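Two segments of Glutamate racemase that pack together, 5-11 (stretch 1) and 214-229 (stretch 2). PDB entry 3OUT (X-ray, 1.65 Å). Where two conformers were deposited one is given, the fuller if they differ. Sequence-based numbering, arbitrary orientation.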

ATOM      1  N   LEU B   5      -7.005 -17.401 -26.333  1.00 22.00           N
ATOM      2  CA  LEU B   5      -6.937 -17.742 -24.861  1.00 20.62           C
ATOM      3  C   LEU B   5      -5.864 -18.809 -24.570  1.00 20.03           C
ATOM      4  O   LEU B   5      -5.162 -18.753 -23.544  1.00 17.81           O
ATOM      5  N   ASP B   6      -5.731 -19.766 -25.486  1.00 18.65           N
ATOM      6  CA  ASP B   6      -4.782 -20.881 -25.334  1.00 18.56           C
ATOM      7  C   ASP B   6      -3.369 -20.483 -24.956  1.00 17.54           C
ATOM      8  O   ASP B   6      -2.688 -21.208 -24.216  1.00 16.09           O
ATOM      9  N   ASN B   7      -2.885 -19.398 -25.544  1.00 16.72           N
ATOM     10  CA  ASN B   7      -1.472 -19.025 -25.424  1.00 16.67           C
ATOM     11  C   ASN B   7      -1.230 -17.918 -24.383  1.00 15.08           C
ATOM     12  O   ASN B   7      -0.172 -17.304 -24.344  1.00 16.79           O
ATOM     13  N   ARG B   8      -2.230 -17.681 -23.538  0.50 14.10           N
ATOM     14  CA  ARG B   8      -2.088 -16.785 -22.412  0.50 13.19           C
ATOM     15  C   ARG B   8      -1.411 -17.528 -21.258  0.50 12.30           C
ATOM     16  O   ARG B   8      -1.469 -18.773 -21.198  0.50 11.17           O
ATOM     17  N   PRO B   9      -0.750 -16.781 -20.352  1.00 12.01           N
ATOM     18  CA  PRO B   9      -0.051 -17.398 -19.218  1.00 11.14           C
ATOM     19  C   PRO B   9      -1.001 -17.859 -18.122  1.00 10.37           C
ATOM     20  O   PRO B   9      -2.140 -17.371 -17.997  1.00 10.44           O
ATOM     21  N   ILE B  10      -0.498 -18.777 -17.301  1.00  9.78           N
ATOM     22  CA  ILE B  10      -1.128 -19.192 -16.044  1.00  9.23           C
ATOM     23  C   ILE B  10      -0.626 -18.223 -14.960  1.00  9.57           C
ATOM     24  O   ILE B  10       0.551 -17.907 -14.923  1.00 10.87           O
ATOM     25  N   GLY B  11      -1.531 -17.750 -14.117  1.00  9.41           N
ATOM     26  CA  GLY B  11      -1.178 -16.908 -12.982  1.00  8.99           C
ATOM     27  C   GLY B  11      -1.053 -17.741 -11.727  1.00  9.00           C
ATOM     28  O   GLY B  11      -2.012 -18.419 -11.338  1.00  9.66           O
HETATM   29  N   MSE B 214      -5.153 -30.274 -10.637  1.00 12.46           N
HETATM   30  CA  MSE B 214      -6.492 -29.743 -10.868  1.00 13.15           C
HETATM   31  C   MSE B 214      -6.462 -28.714 -11.999  1.00 13.80           C
HETATM   32  O   MSE B 214      -7.357 -28.680 -12.837  1.00 14.33           O
ATOM     33  N   LEU B 215      -5.448 -27.850 -12.000  1.00 13.71           N
ATOM     34  CA  LEU B 215      -5.309 -26.881 -13.063  1.00 13.96           C
ATOM     35  C   LEU B 215      -5.019 -27.588 -14.405  1.00 14.17           C
ATOM     36  O   LEU B 215      -5.654 -27.283 -15.378  1.00 14.31           O
ATOM     37  N   TYR B 216      -4.110 -28.561 -14.424  1.00 14.95           N
ATOM     38  CA  TYR B 216      -3.865 -29.373 -15.619  1.00 14.67           C
ATOM     39  C   TYR B 216      -5.192 -29.952 -16.179  1.00 15.62           C
ATOM     40  O   TYR B 216      -5.483 -29.820 -17.377  1.00 14.79           O
ATOM     41  N   SER B 217      -6.002 -30.574 -15.317  1.00 15.67           N
ATOM     42  CA  SER B 217      -7.211 -31.238 -15.816  1.00 17.69           C
ATOM     43  C   SER B 217      -8.148 -30.238 -16.447  1.00 17.82           C
ATOM     44  O   SER B 217      -8.727 -30.507 -17.500  1.00 18.08           O
ATOM     45  N   LEU B 218      -8.273 -29.062 -15.821  1.00 16.79           N
ATOM     46  CA  LEU B 218      -9.113 -28.028 -16.359  1.00 18.03           C
ATOM     47  C   LEU B 218      -8.624 -27.569 -17.719  1.00 17.87           C
ATOM     48  O   LEU B 218      -9.413 -27.450 -18.646  1.00 18.99           O
ATOM     49  N   LEU B 219      -7.333 -27.278 -17.848  1.00 16.87           N
ATOM     50  CA  LEU B 219      -6.822 -26.814 -19.157  1.00 17.25           C
ATOM     51  C   LEU B 219      -6.971 -27.876 -20.247  1.00 18.86           C
ATOM     52  O   LEU B 219      -7.324 -27.579 -21.378  1.00 18.68           O
ATOM     53  N   PHE B 220      -6.675 -29.114 -19.893  1.00 20.47           N
ATOM     54  CA  PHE B 220      -6.766 -30.211 -20.844  1.00 22.69           C
ATOM     55  C   PHE B 220      -8.199 -30.411 -21.309  1.00 24.05           C
ATOM     56  O   PHE B 220      -8.473 -30.490 -22.521  1.00 24.48           O
ATOM     57  N   GLU B 221      -9.119 -30.501 -20.357  1.00 25.85           N
ATOM     58  CA  GLU B 221     -10.494 -30.855 -20.713  1.00 27.69           C
ATOM     59  C   GLU B 221     -11.124 -29.725 -21.517  1.00 28.06           C
ATOM     60  O   GLU B 221     -11.952 -29.966 -22.407  1.00 27.89           O
ATOM     61  N   ASN B 222     -10.698 -28.494 -21.249  1.00 28.38           N
ATOM     62  CA  ASN B 222     -11.240 -27.332 -21.953  1.00 28.62           C
ATOM     63  C   ASN B 222     -10.448 -26.912 -23.192  1.00 28.20           C
ATOM     64  O   ASN B 222     -10.744 -25.884 -23.791  1.00 28.99           O
ATOM     65  N   LYS B 223      -9.471 -27.736 -23.586  1.00 28.31           N
ATOM     66  CA  LYS B 223      -8.613 -27.500 -24.752  1.00 28.12           C
ATOM     67  C   LYS B 223      -7.916 -26.125 -24.715  1.00 27.15           C
ATOM     68  O   LYS B 223      -7.874 -25.406 -25.730  1.00 27.97           O
ATOM     69  N   LEU B 224      -7.385 -25.761 -23.547  1.00 23.84           N
ATOM     70  CA  LEU B 224      -6.720 -24.464 -23.368  1.00 23.08           C
ATOM     71  C   LEU B 224      -5.223 -24.600 -23.118  1.00 21.58           C
ATOM     72  O   LEU B 224      -4.697 -24.027 -22.189  1.00 21.20           O
ATOM     73  N   LEU B 225      -4.548 -25.355 -23.974  1.00 21.26           N
ATOM     74  CA  LEU B 225      -3.132 -25.637 -23.848  1.00 19.60           C
ATOM     75  C   LEU B 225      -2.309 -24.826 -24.834  1.00 19.57           C
ATOM     76  O   LEU B 225      -2.693 -24.599 -25.988  1.00 18.86           O
ATOM     77  N   ASN B 226      -1.154 -24.357 -24.369  1.00 19.10           N
ATOM     78  CA  ASN B 226      -0.260 -23.530 -25.144  1.00 20.24           C
ATOM     79  C   ASN B 226       0.365 -24.317 -26.308  1.00 22.47           C
ATOM     80  O   ASN B 226       0.965 -25.370 -26.094  1.00 22.93           O
ATOM     81  N   THR B 227       0.178 -23.807 -27.524  1.00 24.91           N
ATOM     82  CA  THR B 227       0.689 -24.458 -28.745  1.00 27.02           C
ATOM     83  C   THR B 227       1.708 -23.593 -29.461  1.00 27.87           C
ATOM     84  O   THR B 227       1.902 -23.730 -30.678  1.00 30.13           O
ATOM     85  N   THR B 228       2.351 -22.679 -28.741  1.00 27.02           N
ATOM     86  CA  THR B 228       3.461 -21.929 -29.308  1.00 26.48           C
ATOM     87  C   THR B 228       4.721 -22.828 -29.277  1.00 26.18           C
ATOM     88  O   THR B 228       4.803 -23.792 -28.501  1.00 26.01           O
ATOM     89  N   LYS B 229       5.696 -22.480 -30.098  1.00 25.65           N
ATOM     90  CA  LYS B 229       6.917 -23.290 -30.233  1.00 25.19           C
ATOM     91  C   LYS B 229       8.125 -22.601 -29.617  1.00 25.14           C
ATOM     92  O   LYS B 229       9.246 -23.107 -29.679  1.00 25.77           O
TER

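Along the helix of stretch 2, the first rule is spacing: Leu-215 and Leu-219, one turn apart, both point toward stretch 1 and share one partner, Ile-10. Leu-215 (t, p) brings CD2 to 3.5 Å from Ile-10 CG2, while Leu-219 (m, t) brings CD1 to 4.0 Å from Ile-10 CD1. Ile-10, itself m, t and pointing toward the helix, thus spans the turn in a buried, wholly apolar contact.

Past the helix the contact becomes mixed. Lys-223 gives backbone rather than side chain: its O lies 3.1 Å from Asp-6 OD1, but both are acceptors and no hydrogen bond forms. Leu-224 (m, t) starts sideways, yet its end reaches in, CD2 lying 4.0 Å from Leu-5 CB and 3.3 Å from Asp-6 OD1. Leu-225 turns its side chain away and offers its O, 3.6 Å from Asp-6 CB.

Asn-226 (chi1 t) works through a water, which accepts from ND2 (3.0 Å) and donates to Arg-8 O (2.8 Å). Its OD1 accepts from Thr-228 N (2.9 Å) and Thr-228 OG1 (2.7 Å), bracing the loop. The one direct hydrogen bond across the stretches follows: Thr-227 N donates to Asn-7 OD1 (3.0 Å, 156°), with Asn-7 at chi1 m. Thr-228 (p) points toward stretch 1, packing CG2 3.4 Å from Asn-7 CG.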

ATOM      1  CB  LEU B   5      -8.295 -18.237 -24.380  1.00 22.98           C
ATOM      2  CG  LEU B   5      -8.697 -18.138 -22.912  1.00 24.84           C
ATOM      3  CD1 LEU B   5      -8.329 -16.783 -22.250  1.00 28.72           C
ATOM      4  CD2 LEU B   5     -10.234 -18.409 -22.802  1.00 26.99           C
ATOM      5  CB  ASP B   6      -4.636 -21.627 -26.673  1.00 21.02           C
ATOM      6  CG  ASP B   6      -5.861 -22.367 -27.096  1.00 24.56           C
ATOM      7  OD1 ASP B   6      -6.813 -22.507 -26.306  1.00 29.81           O
ATOM      8  OD2 ASP B   6      -5.841 -22.845 -28.264  1.00 31.52           O
ATOM      9  CB  ASN B   7      -0.911 -18.661 -26.805  1.00 17.04           C
ATOM     10  CG  ASN B   7      -0.852 -19.861 -27.720  1.00 19.57           C
ATOM     11  OD1 ASN B   7      -0.732 -20.991 -27.259  1.00 22.22           O
ATOM     12  ND2 ASN B   7      -0.963 -19.631 -29.027  1.00 23.67           N
ATOM     13  CB  ARG B   8      -3.462 -16.256 -21.999  0.50 13.68           C
ATOM     14  CG  ARG B   8      -3.964 -15.170 -22.949  0.50 15.46           C
ATOM     15  CD  ARG B   8      -5.453 -14.857 -22.813  0.50 17.92           C
ATOM     16  NE  ARG B   8      -5.888 -14.116 -23.996  0.50 20.87           N
ATOM     17  CZ  ARG B   8      -6.888 -13.242 -24.032  0.50 21.32           C
ATOM     18  NH1 ARG B   8      -7.600 -12.983 -22.947  0.50 21.73           N
ATOM     19  NH2 ARG B   8      -7.168 -12.624 -25.171  0.50 22.10           N
ATOM     20  CB  PRO B   9       0.850 -16.275 -18.701  1.00 11.75           C
ATOM     21  CG  PRO B   9       0.146 -15.001 -19.075  1.00 14.33           C
ATOM     22  CD  PRO B   9      -0.700 -15.305 -20.291  1.00 12.16           C
ATOM     23  CB  ILE B  10      -0.660 -20.610 -15.670  1.00  9.45           C
ATOM     24  CG1 ILE B  10      -1.154 -21.619 -16.697  1.00 10.93           C
ATOM     25  CG2 ILE B  10      -1.137 -21.007 -14.265  1.00 10.37           C
ATOM     26  CD1 ILE B  10      -0.395 -22.968 -16.658  1.00 12.67           C
HETATM   27  CB  MSE B 214      -7.119 -29.180  -9.573  1.00 13.16           C
HETATM   28  CG  MSE B 214      -7.482 -30.263  -8.593  1.00 13.22           C
HETATM   29 SE   MSE B 214      -8.109 -29.441  -6.955  1.00 20.75          SE
HETATM   30  CE  MSE B 214      -9.351 -30.857  -6.399  1.00 20.30           C
ATOM     31  CB  LEU B 215      -4.219 -25.865 -12.734  1.00 14.82           C
ATOM     32  CG  LEU B 215      -3.968 -24.819 -13.835  1.00 17.39           C
ATOM     33  CD1 LEU B 215      -5.261 -24.150 -14.277  1.00 17.27           C
ATOM     34  CD2 LEU B 215      -2.995 -23.780 -13.349  1.00 19.79           C
ATOM     35  CB  TYR B 216      -2.884 -30.530 -15.367  1.00 15.65           C
ATOM     36  CG  TYR B 216      -2.826 -31.422 -16.577  1.00 16.54           C
ATOM     37  CD1 TYR B 216      -1.990 -31.134 -17.644  1.00 18.65           C
ATOM     38  CD2 TYR B 216      -3.657 -32.525 -16.674  1.00 21.52           C
ATOM     39  CE1 TYR B 216      -1.986 -31.920 -18.792  1.00 20.55           C
ATOM     40  CE2 TYR B 216      -3.665 -33.324 -17.818  1.00 22.60           C
ATOM     41  CZ  TYR B 216      -2.828 -33.007 -18.872  1.00 22.77           C
ATOM     42  OH  TYR B 216      -2.837 -33.800 -20.005  1.00 25.16           O
ATOM     43  CB  SER B 217      -7.931 -31.979 -14.704  1.00 18.13           C
ATOM     44  OG  SER B 217      -7.128 -33.040 -14.273  1.00 23.14           O
ATOM     45  CB  LEU B 218      -9.210 -26.836 -15.408  1.00 17.62           C
ATOM     46  CG  LEU B 218     -10.219 -25.731 -15.746  1.00 21.11           C
ATOM     47  CD1 LEU B 218     -10.640 -24.957 -14.476  1.00 21.24           C
ATOM     48  CD2 LEU B 218      -9.690 -24.787 -16.809  1.00 25.93           C
ATOM     49  CB  LEU B 219      -5.359 -26.411 -19.053  1.00 16.77           C
ATOM     50  CG  LEU B 219      -5.094 -25.211 -18.147  1.00 13.15           C
ATOM     51  CD1 LEU B 219      -3.605 -24.975 -18.064  1.00 13.76           C
ATOM     52  CD2 LEU B 219      -5.767 -23.927 -18.648  1.00 13.78           C
ATOM     53  CB  PHE B 220      -6.245 -31.483 -20.198  1.00 22.79           C
ATOM     54  CG  PHE B 220      -6.481 -32.709 -21.022  1.00 24.36           C
ATOM     55  CD1 PHE B 220      -5.618 -33.041 -22.052  1.00 25.49           C
ATOM     56  CD2 PHE B 220      -7.569 -33.525 -20.769  1.00 25.38           C
ATOM     57  CE1 PHE B 220      -5.849 -34.180 -22.835  1.00 26.94           C
ATOM     58  CE2 PHE B 220      -7.796 -34.678 -21.545  1.00 25.83           C
ATOM     59  CZ  PHE B 220      -6.939 -35.000 -22.563  1.00 26.45           C
ATOM     60  CB  GLU B 221     -11.313 -31.189 -19.466  1.00 28.10           C
ATOM     61  CG  GLU B 221     -10.913 -32.516 -18.771  1.00 31.22           C
ATOM     62  CD  GLU B 221     -11.178 -33.796 -19.612  1.00 34.52           C
ATOM     63  OE1 GLU B 221     -11.956 -33.741 -20.586  1.00 35.87           O
ATOM     64  OE2 GLU B 221     -10.590 -34.855 -19.288  1.00 36.20           O
ATOM     65  CB  ASN B 222     -11.456 -26.177 -20.961  1.00 28.89           C
ATOM     66  CG  ASN B 222     -12.546 -26.508 -19.909  1.00 31.23           C
ATOM     67  OD1 ASN B 222     -13.663 -26.883 -20.258  1.00 34.97           O
ATOM     68  ND2 ASN B 222     -12.212 -26.380 -18.637  1.00 32.82           N
ATOM     69  CB  LYS B 223      -9.429 -27.640 -26.054  1.00 29.73           C
ATOM     70  CG  LYS B 223     -10.152 -28.985 -26.251  1.00 32.20           C
ATOM     71  CD  LYS B 223     -10.861 -29.072 -27.638  1.00 35.24           C
ATOM     72  CE  LYS B 223      -9.973 -29.675 -28.753  1.00 37.78           C
ATOM     73  NZ  LYS B 223     -10.769 -30.080 -29.987  1.00 38.22           N
ATOM     74  CB  LEU B 224      -7.369 -23.741 -22.199  1.00 22.74           C
ATOM     75  CG  LEU B 224      -8.761 -23.172 -22.458  1.00 26.08           C
ATOM     76  CD1 LEU B 224      -9.316 -22.591 -21.141  1.00 24.83           C
ATOM     77  CD2 LEU B 224      -8.727 -22.127 -23.599  1.00 26.04           C
ATOM     78  CB  LEU B 225      -2.895 -27.149 -24.050  1.00 19.49           C
ATOM     79  CG  LEU B 225      -3.611 -28.111 -23.116  1.00 18.57           C
ATOM     80  CD1 LEU B 225      -3.418 -29.579 -23.591  1.00 20.82           C
ATOM     81  CD2 LEU B 225      -3.139 -28.009 -21.714  1.00 15.60           C
ATOM     82  CB  ASN B 226       0.796 -22.914 -24.204  1.00 19.90           C
ATOM     83  CG  ASN B 226       1.704 -21.888 -24.899  1.00 18.59           C
ATOM     84  OD1 ASN B 226       2.281 -22.168 -25.934  1.00 20.38           O
ATOM     85  ND2 ASN B 226       1.887 -20.724 -24.268  1.00 15.44           N
ATOM     86  CB  THR B 227      -0.480 -24.753 -29.700  1.00 27.23           C
ATOM     87  OG1 THR B 227      -1.134 -23.526 -30.038  1.00 29.05           O
ATOM     88  CG2 THR B 227      -1.487 -25.686 -29.044  1.00 29.29           C
ATOM     89  CB  THR B 228       3.748 -20.650 -28.544  1.00 26.11           C
ATOM     90  OG1 THR B 228       4.286 -20.972 -27.263  1.00 25.15           O
ATOM     91  CG2 THR B 228       2.470 -19.820 -28.377  1.00 26.37           C
ATOM     92  CB  LYS B 229       7.165 -23.555 -31.726  1.00 25.64           C
ATOM     93  CG  LYS B 229       5.915 -24.037 -32.446  1.00 26.46           C
ATOM     94  CD  LYS B 229       5.376 -25.347 -31.808  1.00 25.73           C
ATOM     95  CE  LYS B 229       4.290 -25.968 -32.669  1.00 26.98           C
ATOM     96  NZ  LYS B 229       3.741 -27.149 -31.986  1.00 30.51           N
TER
HETATM   97  O   HOH W   1       0.604 -20.601 -21.523  1.00 11.12           O